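Local structure of SusD superfamily protein (Bacteroides vulgatus, 3MYV) at residues E112-V116 / G185-K189; I199-H203 / F399-R403; N206-F210 / A344-L348; G277-Q281 / G412-L416; L339-E343 / D385-K389. The protein probably binds glycans at the bacterial outer membrane, as a member of the SusD family of saccharide-binding lipoproteins. All coordinates share one frame; numbering follows the deposited sequence. Where two conformers were deposited one is given.

Contact 1: E112-V116 / G185-K189; sequences ETMAV and GRMNK
Glu-112 and Arg-186 meet with their side chains at about a right angle, and the evidence for a paired salt bridge lies in how their flat ends are turned. Arg-186 presents the NE side of its guanidinium, so that two nitrogens serve one carboxylate. NE donates to Glu-112 OE2 at 2.9 Å in an almost straight bond (172°), within the guanidinium plane and on the syn side of the oxygen. NH2 of Arg-186 reaches Glu-112 OE1, also at 2.9 Å, but arrives from above the carboxylate plane, because the two planes are 31° apart. The glutamate chain runs out fully extended, its CG opposite the backbone N (chi1 -177°), which carries the carboxylate clear of the helix toward the loop. Tyr-24 OH is a further partner of OE2 and also bonds Met-187 N, while Arg-186 NH1 continues to Asp-17 and Asn-21; all three belong to helix 13-27.

Next to this polar pair, Met-187, a selenomethionine, lies against the helix itself. Its chain bends at the selenium and lays CE against the backbone, 3.7 Å from Val-116 N and 3.8 Å from Ala-115 C. The same methyl touches Val-116 CG2 at 3.9 Å and Ala-115 CB at 4.1 Å, so a single carbon makes the apolar half of the contact. Every touching residue is buried. The contact thus ties helix 103-128 to the loop that enters helix 189-202, where Asn-188 is the N-cap, within the helical part of the SusD fold.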
# COMPACT_ATOMS: atom_id res chain seq x y z
N GLU A 112 -11.53 10.86 -10.26
CA GLU A 112 -10.17 10.34 -10.14
C GLU A 112 -9.39 11.19 -9.14
O GLU A 112 -8.66 10.65 -8.32
CB GLU A 112 -9.47 10.33 -11.51
CG GLU A 112 -8.08 9.72 -11.46
CD GLU A 112 -7.33 9.74 -12.78
OE1 GLU A 112 -7.90 10.18 -13.81
OE2 GLU A 112 -6.15 9.30 -12.79
N THR A 113 -9.55 12.50 -9.21
CA THR A 113 -8.95 13.42 -8.24
C THR A 113 -9.40 13.11 -6.81
O THR A 113 -8.61 13.11 -5.87
CB THR A 113 -9.28 14.89 -8.59
OG1 THR A 113 -8.82 15.17 -9.93
CG2 THR A 113 -8.64 15.87 -7.58
N MSE A 114 -10.68 12.81 -6.63
CA MSE A 114 -11.19 12.41 -5.33
C MSE A 114 -10.57 11.09 -4.89
O MSE A 114 -10.34 10.91 -3.70
CB MSE A 114 -12.72 12.33 -5.33
CG MSE A 114 -13.41 13.67 -5.57
SE MSE A 114 -15.32 13.47 -5.93
CE MSE A 114 -15.88 12.92 -4.20
N ALA A 115 -10.34 10.16 -5.82
CA ALA A 115 -9.69 8.87 -5.48
C ALA A 115 -8.25 9.12 -4.96
O ALA A 115 -7.82 8.52 -3.98
CB ALA A 115 -9.68 7.93 -6.71
N VAL A 116 -7.51 10.00 -5.64
CA VAL A 116 -6.17 10.43 -5.19
C VAL A 116 -6.22 11.01 -3.76
O VAL A 116 -5.45 10.61 -2.88
CB VAL A 116 -5.50 11.39 -6.20
CG1 VAL A 116 -4.16 11.90 -5.64
CG2 VAL A 116 -5.28 10.67 -7.58
N GLY A 185 -0.73 3.63 -15.32
CA GLY A 185 0.01 4.58 -14.49
C GLY A 185 -0.93 5.40 -13.61
O GLY A 185 -0.48 6.14 -12.71
N ARG A 186 -2.23 5.28 -13.85
CA ARG A 186 -3.23 5.97 -13.05
C ARG A 186 -4.37 5.04 -12.60
O ARG A 186 -4.51 3.92 -13.10
CB ARG A 186 -3.77 7.18 -13.83
CG ARG A 186 -2.68 8.23 -14.13
CD ARG A 186 -3.07 9.28 -15.20
NE ARG A 186 -4.31 10.02 -14.94
CZ ARG A 186 -4.73 11.06 -15.67
NH1 ARG A 186 -4.00 11.55 -16.66
NH2 ARG A 186 -5.90 11.64 -15.41
N MSE A 187 -5.19 5.52 -11.67
CA MSE A 187 -6.34 4.77 -11.19
C MSE A 187 -7.52 4.98 -12.15
O MSE A 187 -7.78 6.10 -12.60
CB MSE A 187 -6.74 5.25 -9.78
CG MSE A 187 -5.76 4.78 -8.71
SE MSE A 187 -6.32 5.09 -6.93
CE MSE A 187 -5.73 6.91 -6.77
N ASN A 188 -8.24 3.89 -12.40
CA ASN A 188 -9.54 3.93 -13.05
C ASN A 188 -10.60 3.41 -12.07
O ASN A 188 -10.29 3.18 -10.90
CB ASN A 188 -9.55 3.11 -14.35
CG ASN A 188 -9.37 1.61 -14.11
OD1 ASN A 188 -9.07 1.19 -13.00
ND2 ASN A 188 -9.56 0.81 -15.15
N LYS A 189 -11.82 3.22 -12.53
CA LYS A 189 -12.92 2.80 -11.64
C LYS A 189 -12.62 1.49 -10.94
O LYS A 189 -12.90 1.33 -9.75
CB LYS A 189 -14.23 2.70 -12.43
CG LYS A 189 -15.48 2.51 -11.57
CD LYS A 189 -16.72 2.53 -12.47
CE LYS A 189 -17.95 2.16 -11.69
NZ LYS A 189 -19.16 2.53 -12.40

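Contact 2: I199-H203 / F399-R403; sequences IYLYH and FDLLR
The backbones come nearest at Tyr-202 and Arg-403, whose CA atoms are 6.9 Å apart, where the last turn of helix 189-202 faces helix 397-403. This is a helix-to-helix junction in the interior of the SusD fold, and its main feature is an arginine laid over a tyrosine face. Arg-403 CD stands 3.5 Å from the centroid of the Tyr-202 ring and practically on the ring normal, a well-centred CH-pi contact. The charged end has slid past the middle: CZ of Arg-403 is 4.8 Å from the Tyr-202 centroid and 30° off the normal, so the cation-pi interaction is off-centre. Arg-403 CG sits between its own N and carbonyl carbon (chi1 72°), and from there the chain extends as far as NE across the ring. Leu-201 CD2 borders the guanidinium, 3.6 Å from Arg-403 NH2.

Within its own helix Arg-403 grips Asp-400 side-on, NE and NH2 both donating to OD1, the NH2 bond being 2.8 Å long. Asp-400 OD2 pairs with Arg-387, and Arg-403 NH1 with Glu-343, so Asp-400 and Arg-403 each have more than one charged partner. A leucine in place of Arg-403 would probably leave Asp-400 OD1 without its two N-H donors and Glu-343 without one of its positive partners. Phe-122 meets the Tyr-202 ring edge-to-face. Two waters complete the junction: one links Leu-201 O to Arg-403 NH1, and the other, in the plane of the Tyr-202 ring, lies 2.8 Å from Tyr-202 OH and donates to Asp-400 OD1 at 2.7 Å.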
# COMPACT_ATOMS: atom_id res chain seq x y z
N ILE A 199 -10.20 -0.34 2.11
CA ILE A 199 -10.50 0.61 3.17
C ILE A 199 -11.69 0.13 4.02
O ILE A 199 -11.66 0.25 5.25
CB ILE A 199 -10.65 2.07 2.61
CG1 ILE A 199 -9.27 2.59 2.15
CG2 ILE A 199 -11.24 3.05 3.66
CD1 ILE A 199 -9.33 3.84 1.23
N TYR A 200 -12.72 -0.41 3.37
CA TYR A 200 -13.83 -1.03 4.13
C TYR A 200 -13.27 -2.06 5.12
O TYR A 200 -13.64 -2.08 6.30
CB TYR A 200 -14.82 -1.74 3.22
CG TYR A 200 -15.82 -0.89 2.46
CD1 TYR A 200 -16.44 0.23 3.04
CD2 TYR A 200 -16.18 -1.23 1.15
CE1 TYR A 200 -17.38 0.97 2.32
CE2 TYR A 200 -17.08 -0.51 0.45
CZ TYR A 200 -17.68 0.59 1.02
OH TYR A 200 -18.59 1.30 0.26
N LEU A 201 -12.34 -2.88 4.67
CA LEU A 201 -11.74 -3.95 5.50
C LEU A 201 -10.97 -3.38 6.68
O LEU A 201 -11.15 -3.81 7.83
CB LEU A 201 -10.83 -4.85 4.64
CG LEU A 201 -10.24 -6.11 5.29
CD1 LEU A 201 -11.34 -7.16 5.43
CD2 LEU A 201 -9.02 -6.68 4.51
N TYR A 202 -10.13 -2.38 6.40
CA TYR A 202 -9.42 -1.67 7.44
C TYR A 202 -10.38 -1.00 8.44
O TYR A 202 -10.04 -0.83 9.60
CB TYR A 202 -8.51 -0.60 6.87
CG TYR A 202 -7.12 -1.05 6.43
CD1 TYR A 202 -6.95 -1.97 5.40
CD2 TYR A 202 -5.99 -0.50 7.00
CE1 TYR A 202 -5.69 -2.35 4.99
CE2 TYR A 202 -4.72 -0.84 6.57
CZ TYR A 202 -4.58 -1.76 5.57
OH TYR A 202 -3.33 -2.13 5.17
N HIS A 203 -11.56 -0.60 7.96
CA HIS A 203 -12.59 0.03 8.78
C HIS A 203 -13.52 -0.96 9.52
O HIS A 203 -14.44 -0.54 10.23
CB HIS A 203 -13.41 0.98 7.90
CG HIS A 203 -14.20 2.00 8.67
ND1 HIS A 203 -15.57 2.15 8.52
CD2 HIS A 203 -13.82 2.94 9.57
CE1 HIS A 203 -15.99 3.12 9.31
NE2 HIS A 203 -14.94 3.62 9.95
N PHE A 399 0.88 -3.49 8.30
CA PHE A 399 -0.48 -2.99 8.47
C PHE A 399 -1.48 -4.13 8.68
O PHE A 399 -2.39 -4.04 9.52
CB PHE A 399 -0.92 -2.18 7.25
CG PHE A 399 -0.12 -0.94 7.02
CD1 PHE A 399 -0.09 0.07 7.97
CD2 PHE A 399 0.58 -0.77 5.83
CE1 PHE A 399 0.63 1.24 7.72
CE2 PHE A 399 1.29 0.39 5.59
CZ PHE A 399 1.31 1.39 6.53
N ASP A 400 -1.27 -5.24 7.98
CA ASP A 400 -2.20 -6.37 8.05
C ASP A 400 -2.15 -7.06 9.42
O ASP A 400 -3.17 -7.47 9.95
CB ASP A 400 -1.94 -7.38 6.93
CG ASP A 400 -2.42 -6.88 5.56
OD1 ASP A 400 -3.26 -5.96 5.46
OD2 ASP A 400 -1.95 -7.42 4.55
N LEU A 401 -0.96 -7.18 9.99
CA LEU A 401 -0.84 -7.77 11.31
C LEU A 401 -1.40 -6.81 12.36
O LEU A 401 -2.22 -7.20 13.23
CB LEU A 401 0.61 -8.16 11.61
CG LEU A 401 1.07 -9.43 10.87
CD1 LEU A 401 2.58 -9.59 11.00
CD2 LEU A 401 0.33 -10.69 11.39
N LEU A 402 -1.00 -5.54 12.27
CA LEU A 402 -1.35 -4.61 13.35
C LEU A 402 -2.86 -4.33 13.38
O LEU A 402 -3.43 -4.29 14.45
CB LEU A 402 -0.53 -3.31 13.29
CG LEU A 402 0.17 -3.11 14.63
CD1 LEU A 402 1.01 -4.32 14.96
CD2 LEU A 402 1.03 -1.85 14.68
N ARG A 403 -3.51 -4.20 12.22
CA ARG A 403 -4.95 -3.90 12.19
C ARG A 403 -5.80 -5.07 12.67
O ARG A 403 -6.96 -4.88 13.02
CB ARG A 403 -5.43 -3.44 10.79
CG ARG A 403 -5.47 -4.56 9.72
CD ARG A 403 -5.77 -4.00 8.33
NE ARG A 403 -5.47 -5.01 7.33
CZ ARG A 403 -6.20 -6.10 7.11
NH1 ARG A 403 -7.33 -6.32 7.77
NH2 ARG A 403 -5.80 -6.96 6.20
O HOH W 1 -8.90 -4.53 9.44
O HOH W 2 -3.41 -4.33 3.37

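Contact 3: N206-F210 / A344-L348; sequences NRKAF and AGCKL. With EDO (1,2-ethanediol), chain K.
Ala-344 O accepts the helical bond from Leu-348 N at 2.8 Å, and the side chains of these two residues, one turn apart, both pack against Asn-206 of the facing helix. Ala-344 CB and Leu-348 CD1 each approach Asn-206 O to 3.5 Å, as van der Waals neighbours. Leu-348 reaches it because its CG lies opposite the carbonyl carbon (chi1 -72°), which directs the branched end at the first turn of the other helix. The same methyl, CD1, also packs 3.8 Å from Phe-210 CB. In the modelled conformer of Arg-207, one of two, it rests over one face of the guanidinium, displaced toward the rim.

Small residues let the backbones close in: the CA atoms of Asn-206 and Ala-344 are 4.9 Å apart, and the short axes approach to 8.8 Å at a crossing angle of -139°. Helices 206-223 and 334-348 thus form an oblique, roughly antiparallel pair in the helical part of the SusD fold. Ala-344 CB lies 3.9 Å from Phe-210 CB, and the Phe-210 ring brings CD1 to 4.0 Å from Gly-345 N.

Toward the surface, the amide end of Asn-206 lies across the aliphatic chain of Lys-347, whose NZ goes on to Glu-343 and Asn-404. In the conformer given, Arg-207 NH1 forms a salt bridge with Asp-211. On Cys-346, the carbonyl oxygen accepts a hydrogen bond from ethanediol, probably a crystallisation additive.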
# COMPACT_ATOMS: atom_id res chain seq x y z
N ASN A 206 -16.83 -5.45 7.33
CA ASN A 206 -16.57 -6.72 6.67
C ASN A 206 -17.60 -7.09 5.61
O ASN A 206 -17.22 -7.57 4.57
CB ASN A 206 -16.40 -7.83 7.71
CG ASN A 206 -15.20 -7.58 8.59
OD1 ASN A 206 -15.30 -7.48 9.81
ND2 ASN A 206 -14.06 -7.39 7.96
N ARG A 207 -18.88 -6.83 5.86
CA ARG A 207 -19.92 -7.11 4.87
C ARG A 207 -19.70 -6.26 3.61
O ARG A 207 -19.74 -6.77 2.48
CB ARG A 207 -21.30 -6.87 5.49
CG ARG A 207 -22.48 -6.99 4.55
CD ARG A 207 -22.46 -8.24 3.71
NE ARG A 207 -22.46 -9.46 4.49
CZ ARG A 207 -22.49 -10.68 3.94
NH1 ARG A 207 -22.52 -10.81 2.61
NH2 ARG A 207 -22.48 -11.76 4.72
N LYS A 208 -19.47 -4.96 3.81
CA LYS A 208 -19.21 -4.06 2.68
C LYS A 208 -17.95 -4.49 1.91
O LYS A 208 -17.97 -4.51 0.68
CB LYS A 208 -19.09 -2.59 3.13
CG LYS A 208 -20.39 -2.07 3.80
CD LYS A 208 -20.33 -0.55 3.98
CE LYS A 208 -21.53 0.00 4.73
NZ LYS A 208 -21.30 1.44 5.11
N ALA A 209 -16.89 -4.83 2.64
CA ALA A 209 -15.63 -5.29 2.02
C ALA A 209 -15.84 -6.56 1.21
O ALA A 209 -15.41 -6.65 0.04
CB ALA A 209 -14.52 -5.50 3.07
N PHE A 210 -16.53 -7.54 1.79
CA PHE A 210 -16.79 -8.80 1.07
C PHE A 210 -17.63 -8.53 -0.17
O PHE A 210 -17.27 -8.94 -1.28
CB PHE A 210 -17.47 -9.84 1.96
CG PHE A 210 -17.83 -11.08 1.22
CD1 PHE A 210 -16.87 -12.05 0.99
CD2 PHE A 210 -19.07 -11.22 0.64
CE1 PHE A 210 -17.17 -13.17 0.23
CE2 PHE A 210 -19.37 -12.34 -0.14
CZ PHE A 210 -18.42 -13.31 -0.33
N ALA A 344 -12.52 -11.03 4.82
CA ALA A 344 -13.80 -10.53 5.26
C ALA A 344 -14.80 -11.70 5.37
O ALA A 344 -15.56 -11.79 6.34
CB ALA A 344 -14.31 -9.44 4.27
N GLY A 345 -14.76 -12.61 4.40
CA GLY A 345 -15.61 -13.82 4.44
C GLY A 345 -15.36 -14.66 5.69
O GLY A 345 -16.27 -15.12 6.35
N CYS A 346 -14.08 -14.83 6.02
CA CYS A 346 -13.70 -15.55 7.20
C CYS A 346 -14.29 -14.85 8.45
O CYS A 346 -14.88 -15.50 9.29
CB CYS A 346 -12.19 -15.65 7.26
SG CYS A 346 -11.61 -16.68 8.59
N LYS A 347 -14.17 -13.52 8.52
CA LYS A 347 -14.72 -12.79 9.65
C LYS A 347 -16.24 -12.81 9.73
O LYS A 347 -16.80 -12.73 10.81
CB LYS A 347 -14.22 -11.35 9.65
CG LYS A 347 -12.72 -11.25 9.91
CD LYS A 347 -12.19 -9.82 9.74
CE LYS A 347 -10.81 -9.63 10.34
NZ LYS A 347 -10.15 -8.36 9.85
N LEU A 348 -16.90 -12.89 8.58
CA LEU A 348 -18.37 -12.91 8.54
C LEU A 348 -19.02 -14.26 8.86
O LEU A 348 -20.14 -14.31 9.35
CB LEU A 348 -18.86 -12.43 7.17
CG LEU A 348 -18.69 -10.94 6.90
CD1 LEU A 348 -18.75 -10.65 5.41
CD2 LEU A 348 -19.76 -10.15 7.68
C1 EDO K . -14.57 -19.67 8.97
O1 EDO K . -15.78 -20.44 8.90
C2 EDO K . -14.72 -18.55 9.99
O2 EDO K . -15.96 -17.88 9.74

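Contact 4: G277-Q281 / G412-L416; sequences GFVTQ and GGYHL
A chi1 of 46° puts CG of Tyr-414 between its backbone N and carbonyl carbon, and this turns the ring toward residues 278-281, with the hydroxyl arriving at Val-279. The contact joins the edge of a small beta element to a glycine-rich loop of the SusD fold: strand 277-279 pairs antiparallel with strand 48-50, and segment 412-416 lies between strands 408-409 and 422-423. Tyr-414 OH donates to Val-279 O at 2.6 Å. The C=O...donor angle is 140° and the hydroxyl stands 37° above the carbonyl plane, so the short bond is not aimed at a lone pair. Trp-310 N, from strand 307-312, bonds the same hydroxyl and helps fix its place.

Around the ring the neighbours divide by direction. Phe-278 CB lies near the ring plane, 4.1 Å from Tyr-414 CE1, whereas Gln-281 N stands over a face, 3.6 Å from Tyr-414 CZ. Gln-281 CB packs against Tyr-414 CE2 at 3.7 Å. Gly-413 comes close beside it, and a CB there would clash with Gln-281 CB; its positive phi is a second reason for a residue without side chain.

Thr-280 is the N-cap of helix 281-288, its OG1 bonded to Tyr-283 N and Asp-46 O, while its methyl CG2 meets His-415 CE1 at 3.7 Å. His-415 ND1 bonds Tyr-61. Over the tyrosine face, toward the rim, one water bridges the two backbones, accepting from Gln-281 N at 2.9 Å and from Tyr-414 N at 3.0 Å.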
# COMPACT_ATOMS: atom_id res chain seq x y z
N GLY A 277 17.79 -4.36 1.94
CA GLY A 277 16.98 -5.28 2.71
C GLY A 277 16.91 -6.67 2.11
O GLY A 277 17.26 -6.88 0.95
N PHE A 278 16.45 -7.60 2.95
CA PHE A 278 16.30 -9.02 2.63
C PHE A 278 14.93 -9.44 3.06
O PHE A 278 14.29 -8.73 3.83
CB PHE A 278 17.32 -9.84 3.41
CG PHE A 278 18.72 -9.32 3.33
CD1 PHE A 278 19.29 -9.01 2.09
CD2 PHE A 278 19.48 -9.17 4.48
CE1 PHE A 278 20.58 -8.56 2.01
CE2 PHE A 278 20.78 -8.72 4.41
CZ PHE A 278 21.34 -8.41 3.17
N VAL A 279 14.45 -10.60 2.57
CA VAL A 279 13.43 -11.29 3.32
C VAL A 279 14.08 -11.83 4.59
O VAL A 279 15.28 -12.02 4.66
CB VAL A 279 12.69 -12.41 2.51
CG1 VAL A 279 12.11 -11.80 1.21
CG2 VAL A 279 13.61 -13.62 2.22
N THR A 280 13.26 -12.05 5.61
CA THR A 280 13.74 -12.63 6.86
C THR A 280 13.92 -14.15 6.69
O THR A 280 13.41 -14.77 5.71
CB THR A 280 12.73 -12.38 7.98
OG1 THR A 280 11.47 -12.92 7.57
CG2 THR A 280 12.59 -10.88 8.26
N GLN A 281 14.64 -14.76 7.63
CA GLN A 281 14.80 -16.20 7.65
C GLN A 281 13.42 -16.87 7.77
O GLN A 281 13.17 -17.89 7.12
CB GLN A 281 15.73 -16.64 8.78
CG GLN A 281 16.16 -18.10 8.66
CD GLN A 281 17.12 -18.54 9.75
OE1 GLN A 281 18.07 -17.83 10.08
NE2 GLN A 281 16.90 -19.73 10.28
N GLY A 412 15.38 -13.78 16.28
CA GLY A 412 16.19 -14.87 15.73
C GLY A 412 16.57 -14.65 14.28
O GLY A 412 16.67 -13.51 13.80
N GLY A 413 16.80 -15.76 13.58
CA GLY A 413 17.20 -15.74 12.19
C GLY A 413 18.47 -14.95 11.99
O GLY A 413 19.47 -15.16 12.68
N TYR A 414 18.43 -14.02 11.05
CA TYR A 414 19.51 -13.08 10.86
C TYR A 414 19.05 -11.63 11.06
O TYR A 414 19.56 -10.69 10.46
CB TYR A 414 20.17 -13.30 9.49
CG TYR A 414 19.28 -13.48 8.27
CD1 TYR A 414 18.76 -12.37 7.58
CD2 TYR A 414 19.02 -14.75 7.75
CE1 TYR A 414 17.98 -12.53 6.45
CE2 TYR A 414 18.26 -14.93 6.61
CZ TYR A 414 17.73 -13.81 5.95
OH TYR A 414 16.98 -13.99 4.82
N HIS A 415 18.09 -11.45 11.97
CA HIS A 415 17.71 -10.12 12.40
C HIS A 415 18.90 -9.35 12.96
O HIS A 415 19.82 -9.94 13.55
CB HIS A 415 16.57 -10.17 13.42
CG HIS A 415 15.22 -10.36 12.80
ND1 HIS A 415 14.52 -9.33 12.20
CD2 HIS A 415 14.42 -11.45 12.72
CE1 HIS A 415 13.37 -9.79 11.76
NE2 HIS A 415 13.29 -11.07 12.04
N LEU A 416 18.87 -8.04 12.79
CA LEU A 416 19.93 -7.19 13.32
C LEU A 416 19.84 -7.01 14.83
O LEU A 416 18.77 -7.13 15.43
CB LEU A 416 19.86 -5.81 12.68
CG LEU A 416 19.90 -5.72 11.14
CD1 LEU A 416 19.99 -4.26 10.71
CD2 LEU A 416 21.06 -6.53 10.60
O HOH W 3 15.83 -13.15 9.76

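Contact 5: L339-E343 / D385-K389; sequences LIAAE and DERSK
Arg-387 and Leu-339 share most of this contact, sliding past each other in opposite directions. Leu-339 CB covers one face of the guanidinium, and its CD1 lies 3.9 Å from Arg-387 CG. The arginine runs extended from CG to NE and crosses Glu-343 at about a right angle. NE of Arg-387 is 2.9 Å from Glu-343 OE1 in a salt bridge, yet the hydrogen bond is weak: the N-H...O angle is 128°, and the carboxylate and guanidinium planes are perpendicular. Ile-340 CG1 adds a contact with Arg-387 NH2 at 3.7 Å.

The short axes are 11.0 Å apart, so long side chains do the bridging. Glu-386 adds a smaller patch: only CB and CG meet Leu-339 CD2, and its carboxylate turns away to Arg-295 and Arg-382. This side too is buried, not solvent-facing.

The other oxygen of Glu-343, OE2, has its stronger partners outside the two segments. Replacing Arg-387 with alanine is likely to open a gap beside Leu-339 and cost Glu-343 OE1 and Asp-400 OD2 a positive partner each. Segments 339-343 and 385-389 run at 167°, so helices 334-348 and 380-391 are nearly antiparallel here, a helix pair of the SusD fold joined by buried charges.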
# COMPACT_ATOMS: atom_id res chain seq x y z
N LEU A 339 -7.82 -11.82 -1.64
CA LEU A 339 -7.49 -11.94 -0.21
C LEU A 339 -8.39 -11.08 0.68
O LEU A 339 -8.69 -11.50 1.79
CB LEU A 339 -6.01 -11.65 0.05
CG LEU A 339 -5.08 -12.68 -0.58
CD1 LEU A 339 -3.65 -12.20 -0.57
CD2 LEU A 339 -5.20 -14.05 0.10
N ILE A 340 -8.84 -9.90 0.20
CA ILE A 340 -9.84 -9.11 0.96
C ILE A 340 -11.17 -9.90 1.10
O ILE A 340 -11.74 -10.00 2.19
CB ILE A 340 -10.09 -7.72 0.29
CG1 ILE A 340 -8.82 -6.85 0.35
CG2 ILE A 340 -11.36 -7.06 0.92
CD1 ILE A 340 -8.83 -5.59 -0.53
N ALA A 341 -11.65 -10.46 0.01
CA ALA A 341 -12.85 -11.29 0.09
C ALA A 341 -12.66 -12.48 1.06
O ALA A 341 -13.56 -12.80 1.86
CB ALA A 341 -13.24 -11.80 -1.31
N ALA A 342 -11.50 -13.12 0.98
CA ALA A 342 -11.16 -14.25 1.84
C ALA A 342 -11.13 -13.84 3.30
O ALA A 342 -11.67 -14.55 4.17
CB ALA A 342 -9.79 -14.90 1.42
N GLU A 343 -10.52 -12.69 3.59
CA GLU A 343 -10.42 -12.24 4.99
C GLU A 343 -11.78 -11.83 5.57
O GLU A 343 -12.16 -12.22 6.69
CB GLU A 343 -9.40 -11.12 5.13
CG GLU A 343 -9.19 -10.71 6.55
CD GLU A 343 -8.16 -9.61 6.75
OE1 GLU A 343 -7.31 -9.39 5.88
OE2 GLU A 343 -8.22 -8.95 7.81
N ASP A 385 -1.48 -15.56 6.73
CA ASP A 385 -0.31 -16.28 6.20
C ASP A 385 -0.33 -16.27 4.67
O ASP A 385 0.72 -16.16 4.05
CB ASP A 385 -0.26 -17.74 6.67
CG ASP A 385 0.10 -17.89 8.15
OD1 ASP A 385 0.64 -16.94 8.77
OD2 ASP A 385 -0.14 -18.98 8.68
N GLU A 386 -1.51 -16.34 4.06
CA GLU A 386 -1.59 -16.26 2.59
C GLU A 386 -1.19 -14.87 2.09
O GLU A 386 -0.46 -14.74 1.10
CB GLU A 386 -2.96 -16.69 2.05
CG GLU A 386 -2.94 -17.11 0.57
CD GLU A 386 -2.00 -18.27 0.28
OE1 GLU A 386 -1.73 -19.08 1.20
OE2 GLU A 386 -1.56 -18.39 -0.86
N ARG A 387 -1.65 -13.84 2.81
CA ARG A 387 -1.23 -12.47 2.54
C ARG A 387 0.28 -12.31 2.65
O ARG A 387 0.88 -11.67 1.81
CB ARG A 387 -1.90 -11.48 3.48
CG ARG A 387 -3.37 -11.20 3.22
CD ARG A 387 -3.94 -10.33 4.35
NE ARG A 387 -5.19 -9.69 3.98
CZ ARG A 387 -5.29 -8.60 3.21
NH1 ARG A 387 -4.21 -7.98 2.73
NH2 ARG A 387 -6.50 -8.12 2.92
N SER A 388 0.86 -12.88 3.71
CA SER A 388 2.31 -12.87 3.88
C SER A 388 3.03 -13.37 2.62
O SER A 388 3.94 -12.74 2.09
CB SER A 388 2.70 -13.74 5.05
OG SER A 388 4.08 -13.90 5.12
N LYS A 389 2.59 -14.55 2.16
CA LYS A 389 3.17 -15.21 0.98
C LYS A 389 3.02 -14.38 -0.28
O LYS A 389 3.98 -14.17 -1.04
CB LYS A 389 2.49 -16.57 0.74
CG LYS A 389 2.80 -17.67 1.77
CD LYS A 389 2.10 -18.97 1.43
CE LYS A 389 2.12 -19.94 2.63
NZ LYS A 389 1.78 -21.36 2.28

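Contacts 1, 2 and 5 are buried throughout, whereas contacts 3 and 4 are only partly so and lie farther from the chain centre, at about 20 and 22 Å. Contacts 3 and 5 share helix 334-348, and contact 2 touches both. Two salt bridges join contact 2 to contact 5, making one buried ionic network. Contact 3, by comparison, is mostly packing of Leu-348, Asn-206 and Ala-344, without a hydrogen bond between its segments. Contact 1 has its own arginine-glutamate pair, with its centre 21 Å from that of contact 2. Contact 4, the sole one involving a strand, relies on a tyrosine hydroxyl and water.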